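Local coordinates for protein cysteine desulfurase (Stenotrophomonas maltophilia, PDB 6WCI) that probably removes sulfur from L-cysteine, using pyridoxal 5'-phosphate, to give L-alanine and a sulfur-loaded carrier, at residues 58-63 against 248-253; 95-100 against 108-113. All coordinates share one frame; numbering follows the deposited sequence.

How the contacts relate
Contact 2 includes an outer strand of the large sheet of the pyridoxal-phosphate domain, and contact 1 the loop between two others; their centres are about 14 Å apart. Contact 1 sets the start of helix 58-70 on the loop 248-253, which begins two residues after Lys246, the lysine joined to the cofactor. Contact 2 sets helix 81-101, the next helix in the chain, on strand 108-111, an edge strand within this chain. Strand 254-258 follows the loop of contact 1 directly and pairs antiparallel with the strand of contact 2. The two also meet directly: Gly252 O packs 4.0 Å from Ser112 CB. Of the two, contact 1 alone is within reach of the second subunit.

Contact 1 (58-63 against 248-253); sequences VQVIGA and CGPTGT
Val60 sets its isopropyl group over the backbone of Cys248 and against the ring of Pro250, joining the first turn of helix 58-70 to the loop between strands 239-243 and 254-258. In this fold-type I enzyme the loop is the one that follows the cofactor-bearing Lys246. The two backbones come nearest at Val60 and Gly249, whose CA atoms are 6.8 Å apart, a separation bridged mainly by the valine. Its CB is directed at the loop, and the carbonyl of Cys248 points almost straight back at that branching carbon. Cys248 O therefore touches both methyls, 3.6 Å from Val60 CG2 and 3.7 Å from Val60 CG1, in van der Waals contact. Cys248 takes part through its backbone, and it is the carbonyl oxygen, not the thiol, that meets the valine.

With CG1 anti to the backbone N (chi1 168°), that branch also reaches Pro250, where Val60 CG1 lies 4.0 Å from Pro250 CD, and the two side chains cross obliquely. Val60 also packs on Ala309 of helix 300-316. Beyond the proline the loop becomes part of the dimer interface: Pro250 packs on Tyr68 of the second subunit, whose hydroxyl is hydrogen-bonded to Thr251 N, while Lys56 NZ of the same chain holds the neighbouring carbonyl, Gly249 O. The chain then reverses through Gly252, at positive phi, and Thr253 OG1 closes the turn with a 2.7 Å hydrogen bond to Pro250 O, the donor tilted 31° out of the carbonyl plane.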
# COMPACT_ATOMS: atom_id res chain seq x y z
N VAL B 58 16.59 1.92 14.61
CA VAL B 58 16.80 3.30 14.22
C VAL B 58 17.33 3.40 12.79
O VAL B 58 17.15 4.42 12.13
CB VAL B 58 17.74 3.98 15.23
CG1 VAL B 58 19.20 3.59 14.97
CG2 VAL B 58 17.53 5.46 15.19
N GLN B 59 17.99 2.35 12.29
CA GLN B 59 18.44 2.33 10.90
C GLN B 59 17.26 2.39 9.94
O GLN B 59 17.34 3.03 8.88
CB GLN B 59 19.28 1.07 10.65
CG GLN B 59 20.60 1.01 11.42
CD GLN B 59 20.45 0.50 12.86
OE1 GLN B 59 19.34 0.34 13.37
NE2 GLN B 59 21.58 0.26 13.51
N VAL B 60 16.16 1.72 10.28
CA VAL B 60 14.97 1.72 9.44
C VAL B 60 14.25 3.06 9.53
O VAL B 60 13.86 3.65 8.52
CB VAL B 60 14.03 0.57 9.83
CG1 VAL B 60 12.67 0.74 9.17
CG2 VAL B 60 14.66 -0.76 9.45
N ILE B 61 14.04 3.53 10.76
CA ILE B 61 13.32 4.78 10.99
C ILE B 61 14.02 5.93 10.28
O ILE B 61 13.40 6.74 9.59
CB ILE B 61 13.18 5.04 12.50
CG1 ILE B 61 12.21 4.03 13.11
CG2 ILE B 61 12.75 6.48 12.79
CD1 ILE B 61 12.15 4.05 14.62
N GLY B 62 15.35 6.00 10.44
CA GLY B 62 16.11 7.04 9.77
C GLY B 62 16.20 6.86 8.27
O GLY B 62 16.41 7.84 7.54
N ALA B 63 16.06 5.63 7.78
CA ALA B 63 16.04 5.43 6.33
C ALA B 63 14.80 6.08 5.72
O ALA B 63 14.88 6.75 4.68
CB ALA B 63 16.07 3.94 6.00
N CYS B 248 10.55 -5.82 11.47
CA CYS B 248 11.29 -4.58 11.72
C CYS B 248 11.05 -3.50 10.67
O CYS B 248 11.74 -2.48 10.69
CB CYS B 248 12.80 -4.84 11.83
SG CYS B 248 13.33 -5.80 13.29
N GLY B 249 10.09 -3.69 9.75
CA GLY B 249 9.96 -2.80 8.62
C GLY B 249 8.77 -1.86 8.67
O GLY B 249 7.87 -2.00 9.51
N PRO B 250 8.73 -0.89 7.76
CA PRO B 250 7.62 0.06 7.72
C PRO B 250 6.28 -0.60 7.45
O PRO B 250 6.19 -1.71 6.91
CB PRO B 250 8.00 1.01 6.57
CG PRO B 250 9.47 0.87 6.43
CD PRO B 250 9.79 -0.55 6.78
N THR B 251 5.21 0.09 7.83
CA THR B 251 3.88 -0.38 7.51
C THR B 251 3.62 -0.23 6.01
O THR B 251 4.34 0.48 5.29
CB THR B 251 2.84 0.38 8.33
OG1 THR B 251 2.93 1.77 8.03
CG2 THR B 251 3.08 0.19 9.88
N GLY B 252 2.60 -0.93 5.52
CA GLY B 252 2.26 -0.90 4.11
C GLY B 252 3.29 -1.54 3.20
O GLY B 252 3.40 -1.14 2.03
N THR B 253 4.05 -2.52 3.69
CA THR B 253 5.08 -3.20 2.92
C THR B 253 4.94 -4.71 3.10
O THR B 253 4.35 -5.19 4.07
CB THR B 253 6.50 -2.78 3.32
OG1 THR B 253 6.70 -3.10 4.70
CG2 THR B 253 6.71 -1.29 3.15

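Contact 2 (95-100 against 108-113); sequences NTLARF and LVLCSG
Leu108 O is hydrogen-bonded by Arg94 NH1 of helix 81-101, while the side chain of the same leucine packs on Leu97 and Ala98, one turn further along that helix. Across the two segments themselves the interaction is wholly apolar, and it centres on one methyl. Leu108 has CG anti to its own backbone nitrogen (chi1 -168°), and its CD2 reaches the surface of the helix, where it lies 3.8 Å from Ala98 N and 4.1 Å from Ala98 CB. The same methyl rests on the stem of Leu97, at 4.0 Å from Leu97 CG, with the two leucine side chains crossing at about a right angle. Ala98 carries no more than a methyl here, and Leu108 CD2 comes within van der Waals range of its main chain.

Helix 81-101 and strand 108-111 form a consecutive helix-strand unit at one margin of the seven-stranded mixed sheet of the fold-type I domain. The axes of the two short segments approach to 9.8 Å at 119°, and strand 108-111 is the edge strand within this chain. Its inner neighbour, strand 254-258, contributes Ala255, which touches both Leu97 and Leu108, while Leu306 of helix 300-316 also packs on Leu97. Further along the strand Leu110 joins the cluster: CG lies anti to its carbonyl carbon (chi1 -54°), and the Leu110 and Leu97 side chains run past each other in opposite directions, with Leu97 CD2 to Leu110 CD2 at 4.2 Å. The backbone of this residue is engaged as well, Leu110 N by Glu294 OE2. Beyond the strand, Gly113 stands at the N-cap position of helix 114-126, the end that in related fold-type I enzymes usually faces the cofactor phosphate.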
# COMPACT_ATOMS: atom_id res chain seq x y z
N ASN B 95 16.37 -6.06 -4.00
CA ASN B 95 17.48 -7.01 -4.06
C ASN B 95 17.90 -7.47 -2.67
O ASN B 95 18.28 -8.63 -2.48
CB ASN B 95 18.68 -6.39 -4.79
CG ASN B 95 18.35 -5.97 -6.21
OD1 ASN B 95 17.35 -6.42 -6.78
ND2 ASN B 95 19.19 -5.11 -6.79
N THR B 96 17.84 -6.56 -1.69
CA THR B 96 18.18 -6.92 -0.32
C THR B 96 17.15 -7.87 0.27
O THR B 96 17.50 -8.80 1.00
CB THR B 96 18.28 -5.67 0.54
OG1 THR B 96 19.30 -4.82 0.01
CG2 THR B 96 18.63 -6.05 1.98
N LEU B 97 15.87 -7.62 0.00
CA LEU B 97 14.84 -8.54 0.47
C LEU B 97 14.99 -9.90 -0.19
O LEU B 97 14.86 -10.94 0.47
CB LEU B 97 13.45 -7.95 0.21
CG LEU B 97 12.26 -8.60 0.91
CD1 LEU B 97 12.49 -8.71 2.43
CD2 LEU B 97 10.99 -7.82 0.60
N ALA B 98 15.32 -9.90 -1.49
CA ALA B 98 15.48 -11.16 -2.21
C ALA B 98 16.59 -12.01 -1.60
O ALA B 98 16.44 -13.24 -1.47
CB ALA B 98 15.75 -10.89 -3.68
N ARG B 99 17.71 -11.39 -1.23
CA ARG B 99 18.79 -12.12 -0.59
C ARG B 99 18.36 -12.63 0.78
O ARG B 99 18.73 -13.73 1.19
CB ARG B 99 20.03 -11.23 -0.46
N PHE B 100 17.58 -11.82 1.50
CA PHE B 100 17.01 -12.23 2.78
C PHE B 100 16.24 -13.54 2.67
O PHE B 100 16.34 -14.41 3.54
CB PHE B 100 16.11 -11.09 3.27
CG PHE B 100 15.51 -11.31 4.61
CD1 PHE B 100 16.30 -11.31 5.74
CD2 PHE B 100 14.14 -11.47 4.75
CE1 PHE B 100 15.75 -11.48 6.99
CE2 PHE B 100 13.59 -11.66 6.00
CZ PHE B 100 14.38 -11.65 7.11
N LEU B 108 10.13 -11.62 -7.18
CA LEU B 108 9.65 -11.09 -5.91
C LEU B 108 8.79 -9.86 -6.19
O LEU B 108 9.30 -8.82 -6.63
CB LEU B 108 10.81 -10.75 -4.99
CG LEU B 108 10.52 -10.45 -3.52
CD1 LEU B 108 9.92 -11.68 -2.83
CD2 LEU B 108 11.79 -10.00 -2.83
N VAL B 109 7.49 -9.98 -5.94
CA VAL B 109 6.54 -8.90 -6.15
C VAL B 109 6.36 -8.15 -4.85
O VAL B 109 6.03 -8.74 -3.82
CB VAL B 109 5.20 -9.46 -6.66
CG1 VAL B 109 4.21 -8.33 -6.89
CG2 VAL B 109 5.40 -10.29 -7.93
N LEU B 110 6.58 -6.83 -4.88
CA LEU B 110 6.45 -5.98 -3.71
C LEU B 110 5.01 -5.46 -3.62
O LEU B 110 4.45 -5.02 -4.63
CB LEU B 110 7.44 -4.81 -3.77
CG LEU B 110 8.92 -5.19 -3.97
CD1 LEU B 110 9.79 -3.97 -4.14
CD2 LEU B 110 9.42 -6.03 -2.80
N CYS B 111 4.42 -5.52 -2.43
CA CYS B 111 3.04 -5.09 -2.24
C CYS B 111 2.86 -4.62 -0.79
O CYS B 111 3.82 -4.50 -0.04
CB CYS B 111 2.09 -6.24 -2.61
SG CYS B 111 2.44 -7.76 -1.70
N SER B 112 1.61 -4.33 -0.40
CA SER B 112 1.34 -3.60 0.83
C SER B 112 1.27 -4.48 2.07
O SER B 112 0.99 -3.96 3.15
CB SER B 112 0.04 -2.80 0.69
OG SER B 112 -1.05 -3.67 0.45
N GLY B 113 1.51 -5.78 1.93
CA GLY B 113 1.47 -6.70 3.06
C GLY B 113 1.15 -8.11 2.59
O GLY B 113 0.89 -8.36 1.42